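Local coordinates for protein acetyltransferase (Escherichia coli, PDB 7BYY) that acetylates aminoacyl-tRNAs as a GNAT-family toxin of a toxin-antitoxin system, probably transferring the acetyl group of acetyl-CoA to glycyl-tRNA(Gly), at residues Tyr76-Lys80 with Pro92-Val97; Leu153-Leu158 with Pro169-Ala173. The protein carries 1 engineered substitution. The contacts are given in a common frame with arbitrary orientation. Residues are numbered along the deposited sequence.

Contact 1 (Tyr76-Lys80 with Pro92-Val97)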
ATOM      1  N   TYR A  76      -3.376   2.791  -4.197  1.00 38.14           N
ATOM      2  CA  TYR A  76      -3.668   3.243  -5.549  1.00 41.92           C
ATOM      3  C   TYR A  76      -2.411   3.112  -6.396  1.00 44.19           C
ATOM      4  O   TYR A  76      -1.291   3.111  -5.882  1.00 45.44           O
ATOM      5  CB  TYR A  76      -4.175   4.690  -5.544  1.00 45.34           C
ATOM      6  CG  TYR A  76      -4.888   5.116  -6.805  1.00 51.59           C
ATOM      7  CD1 TYR A  76      -5.816   4.286  -7.418  1.00 55.16           C
ATOM      8  CD2 TYR A  76      -4.644   6.359  -7.374  1.00 54.80           C
ATOM      9  CE1 TYR A  76      -6.472   4.680  -8.570  1.00 59.81           C
ATOM     10  CE2 TYR A  76      -5.297   6.762  -8.522  1.00 58.04           C
ATOM     11  CZ  TYR A  76      -6.209   5.918  -9.117  1.00 61.86           C
ATOM     12  OH  TYR A  76      -6.859   6.316 -10.263  1.00 66.87           O
ATOM     13  N   SER A  77      -2.614   2.996  -7.706  1.00 46.94           N
ATOM     14  CA  SER A  77      -1.512   2.885  -8.649  1.00 49.87           C
ATOM     15  C   SER A  77      -1.797   3.757  -9.861  1.00 51.69           C
ATOM     16  O   SER A  77      -2.945   3.861 -10.304  1.00 49.25           O
ATOM     17  CB  SER A  77      -1.283   1.429  -9.084  1.00 52.71           C
ATOM     18  OG  SER A  77      -2.367   0.942  -9.858  1.00 56.97           O
ATOM     19  N   LEU A  78      -0.746   4.381 -10.391  1.00 54.74           N
ATOM     20  CA  LEU A  78      -0.847   5.275 -11.535  1.00 55.43           C
ATOM     21  C   LEU A  78       0.163   4.872 -12.598  1.00 57.98           C
ATOM     22  O   LEU A  78       1.210   4.296 -12.295  1.00 57.79           O
ATOM     23  CB  LEU A  78      -0.593   6.731 -11.138  1.00 54.18           C
ATOM     24  CG  LEU A  78      -1.391   7.294  -9.966  1.00 55.00           C
ATOM     25  CD1 LEU A  78      -0.552   8.297  -9.191  1.00 54.75           C
ATOM     26  CD2 LEU A  78      -2.670   7.938 -10.466  1.00 57.04           C
ATOM     27  N   GLU A  79      -0.162   5.187 -13.848  1.00 62.11           N
ATOM     28  CA  GLU A  79       0.791   5.022 -14.934  1.00 67.15           C
ATOM     29  C   GLU A  79       1.835   6.132 -14.885  1.00 67.10           C
ATOM     30  O   GLU A  79       1.576   7.237 -14.401  1.00 64.96           O
ATOM     31  CB  GLU A  79       0.078   5.033 -16.286  1.00 74.20           C
ATOM     32  CG  GLU A  79      -1.221   4.244 -16.314  1.00 78.48           C
ATOM     33  CD  GLU A  79      -2.129   4.659 -17.458  1.00 85.62           C
ATOM     34  OE1 GLU A  79      -1.664   4.660 -18.619  1.00 89.61           O
ATOM     35  OE2 GLU A  79      -3.308   4.988 -17.196  1.00 86.91           O
ATOM     36  N   LYS A  80       3.027   5.827 -15.403  1.00 71.67           N
ATOM     37  CA  LYS A  80       4.123   6.791 -15.367  1.00 77.19           C
ATOM     38  C   LYS A  80       3.828   8.047 -16.179  1.00 81.38           C
ATOM     39  O   LYS A  80       4.482   9.073 -15.963  1.00 80.85           O
ATOM     40  CB  LYS A  80       5.418   6.142 -15.867  1.00 79.78           C
ATOM     41  CG  LYS A  80       5.252   5.257 -17.096  1.00 82.13           C
ATOM     42  CD  LYS A  80       6.599   4.930 -17.735  1.00 83.37           C
ATOM     43  CE  LYS A  80       6.425   4.179 -19.051  1.00 84.58           C
ATOM     44  NZ  LYS A  80       7.667   4.177 -19.877  1.00 85.49           N
ATOM     45  N   PRO A  92       9.249   2.884 -13.145  1.00 68.41           N
ATOM     46  CA  PRO A  92       8.536   1.751 -13.746  1.00 68.11           C
ATOM     47  C   PRO A  92       7.231   2.187 -14.397  1.00 68.07           C
ATOM     48  O   PRO A  92       6.713   3.283 -14.171  1.00 68.08           O
ATOM     49  CB  PRO A  92       8.285   0.817 -12.557  1.00 64.62           C
ATOM     50  CG  PRO A  92       8.312   1.713 -11.363  1.00 62.17           C
ATOM     51  CD  PRO A  92       9.311   2.784 -11.677  1.00 64.04           C
ATOM     52  N   SER A  93       6.697   1.288 -15.229  1.00 67.75           N
ATOM     53  CA  SER A  93       5.475   1.585 -15.971  1.00 66.62           C
ATOM     54  C   SER A  93       4.292   1.826 -15.043  1.00 60.35           C
ATOM     55  O   SER A  93       3.415   2.639 -15.355  1.00 59.60           O
ATOM     56  CB  SER A  93       5.169   0.444 -16.943  1.00 70.53           C
ATOM     57  OG  SER A  93       3.926   0.636 -17.596  1.00 73.86           O
ATOM     58  N   GLU A  94       4.248   1.137 -13.906  1.00 56.70           N
ATOM     59  CA  GLU A  94       3.202   1.317 -12.908  1.00 55.33           C
ATOM     60  C   GLU A  94       3.812   1.932 -11.656  1.00 51.68           C
ATOM     61  O   GLU A  94       4.860   1.479 -11.183  1.00 49.12           O
ATOM     62  CB  GLU A  94       2.526  -0.014 -12.575  1.00 59.77           C
ATOM     63  CG  GLU A  94       2.083  -0.809 -13.791  1.00 66.39           C
ATOM     64  CD  GLU A  94       0.731  -0.365 -14.311  1.00 73.43           C
ATOM     65  OE1 GLU A  94      -0.068   0.169 -13.509  1.00 72.12           O
ATOM     66  OE2 GLU A  94       0.469  -0.543 -15.521  1.00 80.22           O
ATOM     67  N   ILE A  95       3.155   2.958 -11.125  1.00 51.95           N
ATOM     68  CA  ILE A  95       3.649   3.715  -9.979  1.00 51.06           C
ATOM     69  C   ILE A  95       2.680   3.493  -8.827  1.00 46.96           C
ATOM     70  O   ILE A  95       1.519   3.915  -8.889  1.00 47.36           O
ATOM     71  CB  ILE A  95       3.790   5.208 -10.309  1.00 55.35           C
ATOM     72  CG1 ILE A  95       4.947   5.433 -11.283  1.00 61.37           C
ATOM     73  CG2 ILE A  95       3.998   6.023  -9.045  1.00 54.06           C
ATOM     74  CD1 ILE A  95       6.283   4.952 -10.759  1.00 63.57           C
ATOM     75  N   GLY A  96       3.152   2.832  -7.767  1.00 41.07           N
ATOM     76  CA  GLY A  96       2.338   2.611  -6.587  1.00 36.73           C
ATOM     77  C   GLY A  96       2.437   3.787  -5.638  1.00 35.77           C
ATOM     78  O   GLY A  96       3.537   4.235  -5.302  1.00 37.82           O
ATOM     79  N   VAL A  97       1.278   4.302  -5.220  1.00 32.75           N
ATOM     80  CA  VAL A  97       1.198   5.453  -4.327  1.00 33.22           C
ATOM     81  C   VAL A  97       0.076   5.225  -3.322  1.00 30.34           C
ATOM     82  O   VAL A  97      -0.733   4.305  -3.452  1.00 30.60           O
ATOM     83  CB  VAL A  97       0.952   6.782  -5.080  1.00 33.32           C
ATOM     84  CG1 VAL A  97       2.083   7.084  -6.058  1.00 31.90           C
ATOM     85  CG2 VAL A  97      -0.401   6.752  -5.780  1.00 32.17           C
TER
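Leu78 lies diagonally over Val97, with its CD1 3.7 Å from Val97 CG2. Tyr76 adds a looser contact to the same methyl, its CB 4.3 Å from Val97 CG2. These side chains and Ile95 share one face of the sheet. The backbones run antiparallel. Tyr76 and Val97 form a hydrogen-bonded pair: Val97 N donates to Tyr76 O at 2.9 Å, and Tyr76 N donates to Val97 O at 3.1 Å. Leu78 and Ile95 form the next, with Leu78 N to Ile95 O at 2.8 Å and Ile95 N to Leu78 O at 2.6 Å. Lys80 N also donates to Ser93 O at 3.2 Å.

Ser77 and Glu79 face the other way, opposite Gly96 and Glu94. Ser77 and Gly96 form a non-hydrogen-bonded pair, CA atoms 4.4 Å apart. Ser77 OG hydrogen-bonds Ser77 OG of the second subunit, and Glu94 packs on Tyr76 of that subunit, so this face helps form the dimer. Within the same chain, Tyr76 makes a cation-pi contact with Arg99. The hairpin joins strands 67-79 and 94-105 of the GNAT sheet, and Leu78 and Val97 touch Tyr139 of strand 137-142.

Contact 2 (Leu153-Leu158 with Pro169-Ala173); sequences LGFVQL and PMFLA
Leu153 (phi/psi -125/25) begins the segment in a loop, its backbone O 3.9 Å from Leu172 CD2. Gly154 follows at phi/psi 118/-27. These angles call for glycine, and a CB here would also clash with Leu172 CD1, which sits 3.4 Å from Gly154 O. The chain then extends, as does 169-173 opposite. Phe155 (chi1 m, chi2 87°) lays one ring face on Leu172 (t,p), whose CB is 3.6 Å from the ring centroid in a CH-pi contact. Phe155 CB also meets CE of Met170 (m,t,p) at 3.9 Å, and Phe155 CA makes a CA-H...O contact with Phe171 O, 3.4 Å away.

Val156 and Phe171 form an antiparallel hydrogen-bonded pair, CA atoms 5.5 Å apart. Val156 N to Phe171 O is 2.9 Å, and Phe171 N to Val156 O is 3.1 Å. Gln157 faces Met170 as a non-hydrogen-bonded pair, CA atoms 4.4 Å apart. Gln157 NE2 hydrogen-bonds Ser159 O. Leu158 N donates to Pro169 O at 2.9 Å. The Leu158 side chain (m,t) turns toward the partner, with CD1 3.8 Å from Pro169 CB and 3.9 Å from Phe171 CB.

This is the C-terminal beta hairpin of the GNAT fold. Strand 168-173 lies between strands 156-157 and 137-142, with backbone hydrogen bonds pairing Met170 with Leu140 and Leu172 with Val138. Phe155 and Leu172 pack on Phe123 of helix 114-132, Met170 packs on helix 147-151, and Ala173 is at the N-cap position of helix 174-187.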
ATOM      1  N   LEU A 153       1.643  22.968   0.762  1.00 48.71           N
ATOM      2  CA  LEU A 153       2.365  22.010   1.588  1.00 43.12           C
ATOM      3  C   LEU A 153       3.082  20.961   0.743  1.00 42.97           C
ATOM      4  O   LEU A 153       3.339  19.850   1.211  1.00 45.52           O
ATOM      5  CB  LEU A 153       1.425  21.351   2.595  1.00 36.97           C
ATOM      6  CG  LEU A 153       0.586  22.344   3.404  1.00 38.13           C
ATOM      7  CD1 LEU A 153      -0.689  21.701   3.891  1.00 35.94           C
ATOM      8  CD2 LEU A 153       1.381  22.904   4.573  1.00 40.34           C
ATOM      9  N   GLY A 154       3.408  21.297  -0.508  1.00 39.80           N
ATOM     10  CA  GLY A 154       4.313  20.508  -1.328  1.00 42.01           C
ATOM     11  C   GLY A 154       3.690  19.951  -2.594  1.00 43.48           C
ATOM     12  O   GLY A 154       4.403  19.712  -3.574  1.00 44.53           O
ATOM     13  N   PHE A 155       2.377  19.726  -2.589  1.00 42.41           N
ATOM     14  CA  PHE A 155       1.734  19.062  -3.717  1.00 40.84           C
ATOM     15  C   PHE A 155       1.834  19.911  -4.979  1.00 40.31           C
ATOM     16  O   PHE A 155       1.602  21.123  -4.950  1.00 41.53           O
ATOM     17  CB  PHE A 155       0.272  18.763  -3.392  1.00 39.69           C
ATOM     18  CG  PHE A 155       0.083  17.609  -2.449  1.00 39.06           C
ATOM     19  CD1 PHE A 155       0.100  17.807  -1.079  1.00 39.06           C
ATOM     20  CD2 PHE A 155      -0.118  16.326  -2.932  1.00 39.37           C
ATOM     21  CE1 PHE A 155      -0.081  16.749  -0.208  1.00 39.16           C
ATOM     22  CE2 PHE A 155      -0.297  15.262  -2.067  1.00 37.15           C
ATOM     23  CZ  PHE A 155      -0.280  15.473  -0.702  1.00 37.48           C
ATOM     24  N   VAL A 156       2.191  19.268  -6.087  1.00 40.99           N
ATOM     25  CA  VAL A 156       2.281  19.911  -7.394  1.00 44.52           C
ATOM     26  C   VAL A 156       1.104  19.442  -8.239  1.00 47.51           C
ATOM     27  O   VAL A 156       0.819  18.239  -8.308  1.00 47.77           O
ATOM     28  CB  VAL A 156       3.624  19.607  -8.084  1.00 44.52           C
ATOM     29  CG1 VAL A 156       3.946  18.123  -8.009  1.00 42.91           C
ATOM     30  CG2 VAL A 156       3.597  20.069  -9.530  1.00 46.97           C
ATOM     31  N   GLN A 157       0.413  20.389  -8.868  1.00 48.85           N
ATOM     32  CA  GLN A 157      -0.735  20.043  -9.691  1.00 47.05           C
ATOM     33  C   GLN A 157      -0.276  19.432 -11.010  1.00 47.01           C
ATOM     34  O   GLN A 157       0.661  19.918 -11.648  1.00 48.96           O
ATOM     35  CB  GLN A 157      -1.597  21.277  -9.949  1.00 47.19           C
ATOM     36  CG  GLN A 157      -2.896  20.979 -10.674  1.00 50.26           C
ATOM     37  CD  GLN A 157      -3.852  22.152 -10.666  1.00 52.49           C
ATOM     38  OE1 GLN A 157      -3.720  23.070  -9.855  1.00 52.34           O
ATOM     39  NE2 GLN A 157      -4.818  22.133 -11.579  1.00 54.57           N
ATOM     40  N   LEU A 158      -0.945  18.356 -11.418  1.00 46.36           N
ATOM     41  CA  LEU A 158      -0.574  17.629 -12.625  1.00 48.78           C
ATOM     42  C   LEU A 158      -1.351  18.066 -13.859  1.00 53.69           C
ATOM     43  O   LEU A 158      -0.846  17.919 -14.976  1.00 55.18           O
ATOM     44  CB  LEU A 158      -0.772  16.123 -12.415  1.00 47.93           C
ATOM     45  CG  LEU A 158       0.010  15.520 -11.244  1.00 47.10           C
ATOM     46  CD1 LEU A 158      -0.680  14.269 -10.712  1.00 45.13           C
ATOM     47  CD2 LEU A 158       1.445  15.216 -11.655  1.00 47.26           C
ATOM     48  N   PRO A 169      -5.857  16.544 -10.349  1.00 42.99           N
ATOM     49  CA  PRO A 169      -4.849  15.640  -9.786  1.00 41.26           C
ATOM     50  C   PRO A 169      -3.657  16.404  -9.233  1.00 41.06           C
ATOM     51  O   PRO A 169      -3.155  17.347  -9.849  1.00 42.78           O
ATOM     52  CB  PRO A 169      -4.447  14.771 -10.983  1.00 42.24           C
ATOM     53  CG  PRO A 169      -4.690  15.641 -12.164  1.00 44.83           C
ATOM     54  CD  PRO A 169      -5.892  16.486 -11.822  1.00 45.19           C
ATOM     55  N   MET A 170      -3.215  15.993  -8.047  1.00 39.12           N
ATOM     56  CA  MET A 170      -2.041  16.569  -7.406  1.00 42.55           C
ATOM     57  C   MET A 170      -1.188  15.442  -6.837  1.00 41.22           C
ATOM     58  O   MET A 170      -1.700  14.379  -6.473  1.00 37.76           O
ATOM     59  CB  MET A 170      -2.424  17.566  -6.297  1.00 41.89           C
ATOM     60  CG  MET A 170      -3.397  18.655  -6.741  1.00 39.94           C
ATOM     61  SD  MET A 170      -3.510  20.030  -5.576  1.00 39.88           S
ATOM     62  CE  MET A 170      -1.931  20.835  -5.838  1.00 41.20           C
ATOM     63  N   PHE A 171       0.121  15.681  -6.764  1.00 43.54           N
ATOM     64  CA  PHE A 171       1.071  14.647  -6.383  1.00 42.60           C
ATOM     65  C   PHE A 171       2.147  15.234  -5.482  1.00 42.63           C
ATOM     66  O   PHE A 171       2.550  16.390  -5.638  1.00 42.78           O
ATOM     67  CB  PHE A 171       1.716  14.001  -7.619  1.00 42.46           C
ATOM     68  CG  PHE A 171       2.647  12.862  -7.297  1.00 42.13           C
ATOM     69  CD1 PHE A 171       2.149  11.594  -7.035  1.00 41.09           C
ATOM     70  CD2 PHE A 171       4.019  13.057  -7.266  1.00 40.83           C
ATOM     71  CE1 PHE A 171       3.001  10.545  -6.744  1.00 39.38           C
ATOM     72  CE2 PHE A 171       4.877  12.011  -6.974  1.00 39.64           C
ATOM     73  CZ  PHE A 171       4.368  10.754  -6.713  1.00 38.34           C
ATOM     74  N   LEU A 172       2.611  14.417  -4.537  1.00 40.83           N
ATOM     75  CA  LEU A 172       3.704  14.788  -3.639  1.00 40.39           C
ATOM     76  C   LEU A 172       4.592  13.566  -3.455  1.00 37.46           C
ATOM     77  O   LEU A 172       4.156  12.565  -2.881  1.00 32.52           O
ATOM     78  CB  LEU A 172       3.175  15.288  -2.296  1.00 39.23           C
ATOM     79  CG  LEU A 172       4.223  15.727  -1.273  1.00 38.54           C
ATOM     80  CD1 LEU A 172       5.087  16.849  -1.835  1.00 38.22           C
ATOM     81  CD2 LEU A 172       3.552  16.157   0.020  1.00 38.07           C
ATOM     82  N   ALA A 173       5.832  13.649  -3.933  1.00 39.71           N
ATOM     83  CA  ALA A 173       6.738  12.512  -3.884  1.00 38.69           C
ATOM     84  C   ALA A 173       7.077  12.148  -2.439  1.00 41.78           C
ATOM     85  O   ALA A 173       6.995  12.972  -1.523  1.00 44.56           O
ATOM     86  CB  ALA A 173       8.014  12.811  -4.669  1.00 37.24           C
TER

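From the N terminus, contact 1 comes first. It closes the loop between strands 67-79 and 94-105. The chain then makes a beta-alpha-beta crossover through helix 114-132 into strand 137-142, which is parallel to 94-105. After helix 147-151, contact 2 closes the C-terminal hairpin. The two contacts are in series; they neither nest nor cross. Both belong to the same sheet, with centres about 15 Å apart and strand 137-142 lying between them in strand order. Val97 CG1 meets Phe171 CE1 at 3.6 Å. Val86, in the loop closed by contact 1, also packs on Val156, Leu158 and Phe171, tying that loop to the C-terminal hairpin.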